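Local coordinates for protein 3-hydroxyisobutyryl-CoA hydrolase (Mycobacterium thermoresistibile, PDB 4HDT) that probably hydrolyses 3-hydroxyisobutyryl-CoA to 3-hydroxyisobutyrate and free CoA, as a zinc-binding member of the crotonase-like family, at residues 123-128 and 183-188; 153-158 and 286-291; 43-48 and 102-107. All coordinates share one frame; numbering follows the deposited sequence. Where two conformers were deposited one is given.

Contact 1. Residues 123-128 and 183-188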
loop_
_atom_site.group_PDB
_atom_site.type_symbol
_atom_site.label_atom_id
_atom_site.label_comp_id
_atom_site.label_asym_id
_atom_site.label_seq_id
_atom_site.Cartn_x
_atom_site.Cartn_y
_atom_site.Cartn_z
ATOM N N VAL A 123 -1.908 1.673 -6.094
ATOM C CA VAL A 123 -1.924 2.232 -7.443
ATOM C C VAL A 123 -0.561 2.768 -7.902
ATOM O O VAL A 123 -0.315 2.852 -9.106
ATOM C CB VAL A 123 -3.053 3.312 -7.664
ATOM C CG1 VAL A 123 -4.430 2.647 -7.717
ATOM C CG2 VAL A 123 -3.029 4.419 -6.649
ATOM N N GLY A 124 0.331 3.084 -6.947
ATOM C CA GLY A 124 1.642 3.621 -7.323
ATOM C C GLY A 124 2.796 2.631 -7.360
ATOM O O GLY A 124 3.648 2.684 -8.273
ATOM N N ALA A 125 2.834 1.724 -6.388
ATOM C CA ALA A 125 4.094 1.000 -6.100
ATOM C C ALA A 125 4.268 -0.276 -6.873
ATOM O O ALA A 125 5.291 -0.932 -6.739
ATOM C CB ALA A 125 4.291 0.801 -4.617
ATOM N N HIS A 126 3.274 -0.653 -7.659
ATOM C CA HIS A 126 3.436 -1.737 -8.629
ATOM C C HIS A 126 3.771 -1.253 -10.042
ATOM O O HIS A 126 3.873 -2.078 -10.995
ATOM C CB HIS A 126 2.169 -2.604 -8.674
ATOM C CG HIS A 126 1.784 -3.157 -7.351
ATOM N ND1 HIS A 126 2.561 -4.091 -6.695
ATOM C CD2 HIS A 126 0.703 -2.954 -6.571
ATOM C CE1 HIS A 126 1.977 -4.424 -5.561
ATOM N NE2 HIS A 126 0.848 -3.731 -5.461
ATOM N N GLY A 127 3.932 0.063 -10.232
ATOM C CA GLY A 127 4.384 0.610 -11.506
ATOM C C GLY A 127 5.816 0.274 -11.826
ATOM O O GLY A 127 6.502 -0.325 -11.021
ATOM N N ASN A 128 6.262 0.650 -13.014
ATOM C CA ASN A 128 7.601 0.318 -13.439
ATOM C C ASN A 128 8.533 1.484 -13.515
ATOM O O ASN A 128 9.748 1.303 -13.685
ATOM C CB ASN A 128 7.565 -0.464 -14.764
ATOM C CG ASN A 128 6.692 0.209 -15.794
ATOM O OD1 ASN A 128 7.028 1.289 -16.223
ATOM N ND2 ASN A 128 5.613 -0.487 -16.298
ATOM N N MET A 183 13.384 0.005 0.263
ATOM C CA MET A 183 12.508 -1.132 0.504
ATOM C C MET A 183 11.937 -1.747 -0.772
ATOM O O MET A 183 11.277 -2.768 -0.685
ATOM C CB MET A 183 11.415 -0.799 1.510
ATOM C CG MET A 183 11.907 -0.959 2.964
ATOM S SD MET A 183 10.488 -1.120 4.072
ATOM C CE MET A 183 9.913 0.515 3.715
ATOM N N GLY A 184 12.232 -1.161 -1.936
ATOM C CA GLY A 184 11.743 -1.730 -3.186
ATOM C C GLY A 184 10.349 -1.303 -3.538
ATOM O O GLY A 184 9.713 -1.905 -4.392
ATOM N N PHE A 185 9.902 -0.210 -2.909
ATOM C CA PHE A 185 8.553 0.365 -3.198
ATOM C C PHE A 185 8.611 1.462 -4.265
ATOM O O PHE A 185 7.587 1.928 -4.771
ATOM C CB PHE A 185 7.927 0.961 -1.928
ATOM C CG PHE A 185 7.286 -0.038 -0.988
ATOM C CD1 PHE A 185 8.012 -1.084 -0.433
ATOM C CD2 PHE A 185 5.959 0.084 -0.602
ATOM C CE1 PHE A 185 7.455 -1.981 0.456
ATOM C CE2 PHE A 185 5.383 -0.826 0.299
ATOM C CZ PHE A 185 6.133 -1.858 0.851
ATOM N N ALA A 186 9.826 1.908 -4.591
ATOM C CA ALA A 186 10.022 2.952 -5.601
ATOM C C ALA A 186 11.421 2.826 -6.194
ATOM O O ALA A 186 12.259 2.117 -5.637
ATOM C CB ALA A 186 9.814 4.342 -4.987
ATOM N N ASP A 187 11.631 3.567 -7.264
ATOM C CA ASP A 187 12.819 3.465 -8.123
ATOM C C ASP A 187 13.674 4.769 -8.153
ATOM O O ASP A 187 14.905 4.691 -8.232
ATOM C CB ASP A 187 12.361 3.157 -9.540
ATOM C CG ASP A 187 11.514 1.877 -9.641
ATOM O OD1 ASP A 187 12.036 0.788 -9.217
ATOM O OD2 ASP A 187 10.372 1.973 -10.177
ATOM N N HIS A 188 13.021 5.935 -8.202
ATOM C CA HIS A 188 13.688 7.200 -8.537
ATOM C C HIS A 188 13.213 8.297 -7.569
ATOM O O HIS A 188 12.087 8.252 -7.078
ATOM C CB HIS A 188 13.361 7.654 -9.943
ATOM C CG HIS A 188 13.600 6.601 -10.994
ATOM N ND1 HIS A 188 14.855 6.223 -11.368
ATOM C CD2 HIS A 188 12.737 5.844 -11.711
ATOM C CE1 HIS A 188 14.772 5.272 -12.290
ATOM N NE2 HIS A 188 13.495 5.024 -12.513
HETATM O O HOH W 1 12.393 2.885 -14.042
#
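The ring of Phe185 meets Ala125 obliquely, with the methyl CB 4.4 Å from ring atom CD2, while the carbonyl carbon of Met183 lies in the ring plane at its edge. The second flat group, the imidazole of His188, has CB of its neighbour Asp187 over one face and a water in its plane. Both belong to the crotonase-like fold, where the turn after helix 119-124 and the loop after helix 177-183 run side by side into the last two parallel strands of the main sheet. Gly124 to Gly127 make a type I beta turn that brings Ala125 up to the loop. On the other side, Gly184 ends its helix in a Schellman motif with positive phi.

Ala125 CB also touches the backbone, 3.5 Å from Phe185 O. Leu156 of helix 153-158 packs on both side chains.

No direct hydrogen bond joins the segments; farther along, Asp187 OD2 stops 3.6 Å from Asn128 O, two acceptors side by side, and the charge is met by Arg130, which forms a salt bridge with Asp187 OD1 and also binds the carbonyls of Ala125 and Gly184. Asn128 OD1 accepts from Tyr108 N, and its ND2 donates to Lys106 O. The same water, at the edge of the His188 ring, gives a proton to Asn128 O at 3.1 Å and lies 2.9 Å from His188 NE2.

Contact 2. Residues 153-158 and 286-291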
loop_
_atom_site.group_PDB
_atom_site.type_symbol
_atom_site.label_atom_id
_atom_site.label_comp_id
_atom_site.label_asym_id
_atom_site.label_seq_id
_atom_site.Cartn_x
_atom_site.Cartn_y
_atom_site.Cartn_z
ATOM N N GLY A 153 0.460 -5.130 -1.118
ATOM C CA GLY A 153 1.444 -4.673 -0.161
ATOM C C GLY A 153 2.230 -5.809 0.472
ATOM O O GLY A 153 3.387 -5.644 0.794
ATOM N N THR A 154 1.618 -6.979 0.648
ATOM C CA THR A 154 2.348 -8.095 1.278
ATOM C C THR A 154 3.398 -8.629 0.314
ATOM O O THR A 154 4.452 -9.100 0.750
ATOM C CB THR A 154 1.421 -9.205 1.809
ATOM O OG1 THR A 154 0.725 -9.832 0.742
ATOM C CG2 THR A 154 0.426 -8.687 2.800
ATOM N N TYR A 155 3.132 -8.583 -1.008
ATOM C CA TYR A 155 4.144 -8.897 -2.020
ATOM C C TYR A 155 5.335 -7.908 -1.889
ATOM O O TYR A 155 6.508 -8.323 -1.880
ATOM C CB TYR A 155 3.454 -8.818 -3.389
ATOM C CG TYR A 155 4.328 -8.996 -4.617
ATOM C CD1 TYR A 155 5.014 -7.929 -5.164
ATOM C CD2 TYR A 155 4.360 -10.203 -5.280
ATOM C CE1 TYR A 155 5.766 -8.066 -6.306
ATOM C CE2 TYR A 155 5.127 -10.347 -6.413
ATOM C CZ TYR A 155 5.834 -9.274 -6.906
ATOM O OH TYR A 155 6.544 -9.413 -8.075
ATOM N N LEU A 156 5.066 -6.615 -1.785
ATOM C CA LEU A 156 6.147 -5.645 -1.650
ATOM C C LEU A 156 6.859 -5.747 -0.294
ATOM O O LEU A 156 8.096 -5.770 -0.231
ATOM C CB LEU A 156 5.636 -4.236 -1.859
ATOM C CG LEU A 156 5.110 -3.940 -3.263
ATOM C CD1 LEU A 156 4.273 -2.673 -3.219
ATOM C CD2 LEU A 156 6.238 -3.889 -4.282
ATOM N N LEU A 157 6.098 -5.900 0.771
ATOM C CA LEU A 157 6.686 -5.933 2.115
ATOM C C LEU A 157 7.605 -7.139 2.255
ATOM O O LEU A 157 8.701 -7.044 2.854
ATOM C CB LEU A 157 5.608 -5.931 3.191
ATOM C CG LEU A 157 4.800 -4.634 3.337
ATOM C CD1 LEU A 157 3.480 -4.942 4.020
ATOM C CD2 LEU A 157 5.604 -3.560 4.107
ATOM N N SER A 158 7.163 -8.289 1.727
ATOM C CA SER A 158 7.950 -9.533 1.874
ATOM C C SER A 158 9.252 -9.483 1.078
ATOM O O SER A 158 10.141 -10.298 1.380
ATOM C CB SER A 158 7.153 -10.798 1.509
ATOM O OG SER A 158 6.761 -10.814 0.145
ATOM N N GLU A 286 -0.314 -12.117 -8.549
ATOM C CA GLU A 286 -1.699 -12.610 -8.522
ATOM C C GLU A 286 -1.968 -13.579 -7.372
ATOM O O GLU A 286 -2.979 -13.452 -6.676
ATOM C CB GLU A 286 -2.114 -13.212 -9.869
ATOM C CG GLU A 286 -2.213 -12.216 -11.002
ATOM C CD GLU A 286 -0.898 -11.889 -11.665
ATOM O OE1 GLU A 286 0.131 -12.549 -11.414
ATOM O OE2 GLU A 286 -0.893 -10.936 -12.452
ATOM N N ASP A 287 -1.093 -14.553 -7.153
ATOM C CA ASP A 287 -1.266 -15.479 -6.050
ATOM C C ASP A 287 -1.249 -14.783 -4.698
ATOM O O ASP A 287 -1.995 -15.147 -3.776
ATOM C CB ASP A 287 -0.210 -16.567 -6.080
ATOM C CG ASP A 287 -0.371 -17.521 -7.244
ATOM O OD1 ASP A 287 -1.374 -17.426 -7.995
ATOM O OD2 ASP A 287 0.578 -18.329 -7.399
ATOM N N THR A 288 -0.429 -13.754 -4.569
ATOM C CA THR A 288 -0.365 -12.993 -3.341
ATOM C C THR A 288 -1.668 -12.232 -3.110
ATOM O O THR A 288 -2.219 -12.191 -1.990
ATOM C CB THR A 288 0.849 -12.042 -3.347
ATOM O OG1 THR A 288 2.044 -12.788 -3.620
ATOM C CG2 THR A 288 1.023 -11.358 -2.036
ATOM N N LEU A 289 -2.149 -11.584 -4.153
ATOM C CA LEU A 289 -3.440 -10.873 -4.054
ATOM C C LEU A 289 -4.572 -11.836 -3.717
ATOM O O LEU A 289 -5.525 -11.452 -3.079
ATOM C CB LEU A 289 -3.747 -10.130 -5.358
ATOM C CG LEU A 289 -2.836 -8.906 -5.581
ATOM C CD1 LEU A 289 -2.804 -8.448 -7.039
ATOM C CD2 LEU A 289 -3.278 -7.779 -4.696
ATOM N N ARG A 290 -4.517 -13.075 -4.211
ATOM C CA ARG A 290 -5.570 -14.048 -3.859
ATOM C C ARG A 290 -5.610 -14.308 -2.355
ATOM O O ARG A 290 -6.675 -14.450 -1.783
ATOM C CB ARG A 290 -5.340 -15.403 -4.531
ATOM C CG ARG A 290 -5.501 -15.440 -6.005
ATOM C CD ARG A 290 -5.232 -16.891 -6.458
ATOM N NE ARG A 290 -4.340 -16.954 -7.610
ATOM C CZ ARG A 290 -4.757 -16.911 -8.870
ATOM N NH1 ARG A 290 -6.058 -16.817 -9.185
ATOM N NH2 ARG A 290 -3.861 -16.933 -9.830
ATOM N N GLN A 291 -4.434 -14.381 -1.732
ATOM C CA GLN A 291 -4.318 -14.559 -0.300
ATOM C C GLN A 291 -4.841 -13.323 0.409
ATOM O O GLN A 291 -5.623 -13.411 1.363
ATOM C CB GLN A 291 -2.872 -14.827 0.094
ATOM C CG GLN A 291 -2.610 -15.006 1.581
ATOM C CD GLN A 291 -1.215 -15.566 1.794
ATOM O OE1 GLN A 291 -1.015 -16.792 1.744
ATOM N NE2 GLN A 291 -0.263 -14.695 1.964
HETATM O O HOH W 2 -0.842 -11.930 1.912
#
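Thr288 carries the contact: its methyl CG2 reaches between Thr154 and Tyr155 on the facing helix. CG2 stands anti to the backbone N (OG1 chi1 -54°), which carries the methyl across the gap and leaves OG1 beside its own backbone N, bonded to Ser284 O just before the helix. The methyl comes 3.2 Å from Thr154 OG1, a close approach, and 3.6 Å from Tyr155 N; the two threonine side chains slide past each other in opposite directions.

Tyr155 crosses Thr288 at about a right angle. Its CB rests 3.8 Å from Thr288 CG2, while Thr288 OG1 lies in the plane of the phenol ring at its edge, 3.8 Å from Tyr155 CD2. Arg159 makes a cation-pi contact with that ring.

Thr154 OG1 has polar company of its own: it hydrogen-bonds Glu292 and accepts from a water at 2.9 Å, which in turn accepts from Gln291 NE2 at 2.8 Å. That water-mediated link adds a polar bridge beside the methyl contact. The whole is a close helix-helix packing centred on two threonines and the CB of a tyrosine, joining the short helix 153-158 of the crotonase-like core to helix 285-299 from the later, mainly helical part of the chain.

Contact 3. Residues 43-48 and 102-107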
loop_
_atom_site.group_PDB
_atom_site.type_symbol
_atom_site.label_atom_id
_atom_site.label_comp_id
_atom_site.label_asym_id
_atom_site.label_seq_id
_atom_site.Cartn_x
_atom_site.Cartn_y
_atom_site.Cartn_z
ATOM N N GLU A 43 -10.419 0.686 -16.649
ATOM C CA GLU A 43 -10.934 0.713 -17.985
ATOM C C GLU A 43 -9.976 1.449 -18.939
ATOM O O GLU A 43 -9.824 1.036 -20.086
ATOM C CB GLU A 43 -12.351 1.321 -17.963
ATOM C CG GLU A 43 -13.077 1.295 -19.286
ATOM C CD GLU A 43 -12.691 2.416 -20.228
ATOM O OE1 GLU A 43 -12.295 3.522 -19.791
ATOM O OE2 GLU A 43 -12.852 2.210 -21.442
ATOM N N ARG A 44 -9.403 2.559 -18.491
ATOM C CA ARG A 44 -8.425 3.297 -19.286
ATOM C C ARG A 44 -7.144 2.517 -19.534
ATOM O O ARG A 44 -6.638 2.493 -20.677
ATOM C CB ARG A 44 -8.104 4.677 -18.705
ATOM C CG ARG A 44 -9.247 5.669 -18.884
ATOM C CD ARG A 44 -9.500 6.004 -20.363
ATOM N NE ARG A 44 -10.448 5.139 -21.057
ATOM C CZ ARG A 44 -10.664 5.149 -22.380
ATOM N NH1 ARG A 44 -11.564 4.339 -22.918
ATOM N NH2 ARG A 44 -9.972 5.965 -23.196
ATOM N N LEU A 45 -6.634 1.824 -18.512
ATOM C CA LEU A 45 -5.484 0.962 -18.767
ATOM C C LEU A 45 -5.808 -0.097 -19.815
ATOM O O LEU A 45 -4.982 -0.404 -20.698
ATOM C CB LEU A 45 -5.025 0.259 -17.494
ATOM C CG LEU A 45 -4.381 1.170 -16.475
ATOM C CD1 LEU A 45 -3.937 0.270 -15.347
ATOM C CD2 LEU A 45 -3.178 1.893 -17.054
ATOM N N ALA A 46 -7.000 -0.683 -19.726
ATOM C CA ALA A 46 -7.388 -1.668 -20.742
ATOM C C ALA A 46 -7.501 -1.059 -22.143
ATOM O O ALA A 46 -7.058 -1.669 -23.158
ATOM C CB ALA A 46 -8.708 -2.326 -20.348
ATOM N N ALA A 47 -8.143 0.101 -22.237
ATOM C CA ALA A 47 -8.328 0.756 -23.523
ATOM C C ALA A 47 -7.026 1.206 -24.165
ATOM O O ALA A 47 -6.867 1.119 -25.380
ATOM C CB ALA A 47 -9.260 1.939 -23.387
ATOM N N TRP A 48 -6.074 1.652 -23.347
ATOM C CA TRP A 48 -4.822 2.171 -23.860
ATOM C C TRP A 48 -3.797 1.086 -24.180
ATOM O O TRP A 48 -2.808 1.344 -24.885
ATOM C CB TRP A 48 -4.195 3.108 -22.845
ATOM C CG TRP A 48 -4.922 4.395 -22.657
ATOM C CD1 TRP A 48 -5.733 5.038 -23.576
ATOM C CD2 TRP A 48 -4.878 5.246 -21.510
ATOM N NE1 TRP A 48 -6.202 6.220 -23.042
ATOM C CE2 TRP A 48 -5.673 6.379 -21.793
ATOM C CE3 TRP A 48 -4.235 5.167 -20.280
ATOM C CZ2 TRP A 48 -5.839 7.420 -20.865
ATOM C CZ3 TRP A 48 -4.402 6.179 -19.384
ATOM C CH2 TRP A 48 -5.191 7.297 -19.683
ATOM N N GLY A 102 0.937 -4.061 -12.247
ATOM C CA GLY A 102 2.121 -4.899 -12.085
ATOM C C GLY A 102 2.622 -5.594 -13.349
ATOM O O GLY A 102 3.873 -5.707 -13.532
ATOM N N ARG A 103 1.705 -6.103 -14.191
ATOM C CA ARG A 103 2.005 -6.738 -15.480
ATOM C C ARG A 103 2.163 -5.796 -16.647
ATOM O O ARG A 103 2.497 -6.220 -17.752
ATOM C CB ARG A 103 0.783 -7.606 -15.891
ATOM C CG ARG A 103 0.617 -8.796 -15.030
ATOM C CD ARG A 103 -0.372 -9.775 -15.659
ATOM N NE ARG A 103 -1.639 -9.212 -16.137
ATOM C CZ ARG A 103 -2.732 -9.008 -15.377
ATOM N NH1 ARG A 103 -2.765 -9.315 -14.089
ATOM N NH2 ARG A 103 -3.808 -8.509 -15.919
ATOM N N TYR A 104 1.739 -4.548 -16.469
ATOM C CA TYR A 104 1.439 -3.701 -17.633
ATOM C C TYR A 104 2.626 -3.628 -18.634
ATOM O O TYR A 104 3.777 -3.417 -18.242
ATOM C CB TYR A 104 1.059 -2.300 -17.209
ATOM C CG TYR A 104 0.106 -1.561 -18.170
ATOM C CD1 TYR A 104 -1.152 -2.068 -18.471
ATOM C CD2 TYR A 104 0.504 -0.389 -18.808
ATOM C CE1 TYR A 104 -1.999 -1.429 -19.343
ATOM C CE2 TYR A 104 -0.334 0.285 -19.663
ATOM C CZ TYR A 104 -1.602 -0.232 -19.932
ATOM O OH TYR A 104 -2.452 0.416 -20.805
ATOM N N PRO A 105 2.348 -3.833 -19.915
ATOM C CA PRO A 105 3.450 -3.907 -20.876
ATOM C C PRO A 105 4.115 -2.564 -21.193
ATOM O O PRO A 105 5.348 -2.538 -21.466
ATOM C CB PRO A 105 2.798 -4.574 -22.099
ATOM C CG PRO A 105 1.359 -4.205 -22.008
ATOM C CD PRO A 105 1.059 -4.181 -20.535
ATOM N N LYS A 106 3.390 -1.443 -21.046
ATOM C CA LYS A 106 3.911 -0.113 -21.371
ATOM C C LYS A 106 4.459 0.574 -20.093
ATOM O O LYS A 106 4.045 0.247 -19.007
ATOM C CB LYS A 106 2.794 0.726 -21.998
ATOM C CG LYS A 106 2.360 0.168 -23.352
ATOM C CD LYS A 106 1.151 0.918 -23.908
ATOM C CE LYS A 106 0.905 0.493 -25.340
ATOM N NZ LYS A 106 -0.260 1.145 -26.027
ATOM N N PRO A 107 5.381 1.528 -20.249
ATOM C CA PRO A 107 5.856 2.299 -19.074
ATOM C C PRO A 107 4.656 2.868 -18.297
ATOM O O PRO A 107 3.743 3.432 -18.897
ATOM C CB PRO A 107 6.653 3.431 -19.714
ATOM C CG PRO A 107 7.181 2.821 -20.976
ATOM C CD PRO A 107 6.011 2.010 -21.485
#
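Tyr104 OH gives its proton to Leu45 O, 2.7 Å away, on a lone pair in the carbonyl plane (C=O...O angle 126°). The same oxygen lies in the plane of the phenol ring at its edge, and the hydroxyl's bond bends within that plane toward the CE1 side. Over one face comes the Leu45 methyl CD2, 4.2 Å from the Tyr104 ring centroid and 22° off its normal, a CH-pi contact. Leu45 thus holds the tyrosine twice, by its backbone carbonyl and by its side chain. Trp48 adds its CB, 3.8 Å from Tyr104 OH.

A turn farther along helix 35-49, Lys106 NZ donates to Trp48 O at 2.8 Å, meeting the carbonyl almost end-on at 160°. The lysine gets there with its chain extended beyond CG, and NZ also binds Val54 O.

Behind these groups, Val57 of strand 56-61 packs on Leu45, Trp48 and Tyr104, and Leu97 and Ile101 of helix 85-103 press on Leu45. The indole of Trp48 lies against strand 11-16. Tyr104 also stacks edge-to-face with His100, which binds a zinc ion together with Glu49 and Glu351; that zinc is about 5 Å from the tyrosine side chain.

Trp48, one residue from the helix end, probably has no helical amide for its carbonyl, and the ammonium would probably interact favourably with the partial negative charge there. Both bonds tie the end of the helix, whose Glu49 is a zinc ligand, to the segment after helix 85-103, which carries the ligand His100.

Contact 3 closes before the other two open, whereas the segments of contacts 1 and 2 alternate along the chain: 123-128, 153-158, 183-188, 286-291. Contacts 1 and 2, with centres about 14 Å apart, share an apolar patch where Leu157 packs on Phe185. The centre of contact 3 is about 16 Å from that of contact 1, which it meets where Asn128 packs on Pro107, and about 20 Å from that of contact 2, which it meets by the salt bridge between Arg103 and Glu286. Helix 85-103 runs into contact 3 and flanks the other two. Together they tie the main sheet, its covering helices and the later helical part into one crotonase-like unit.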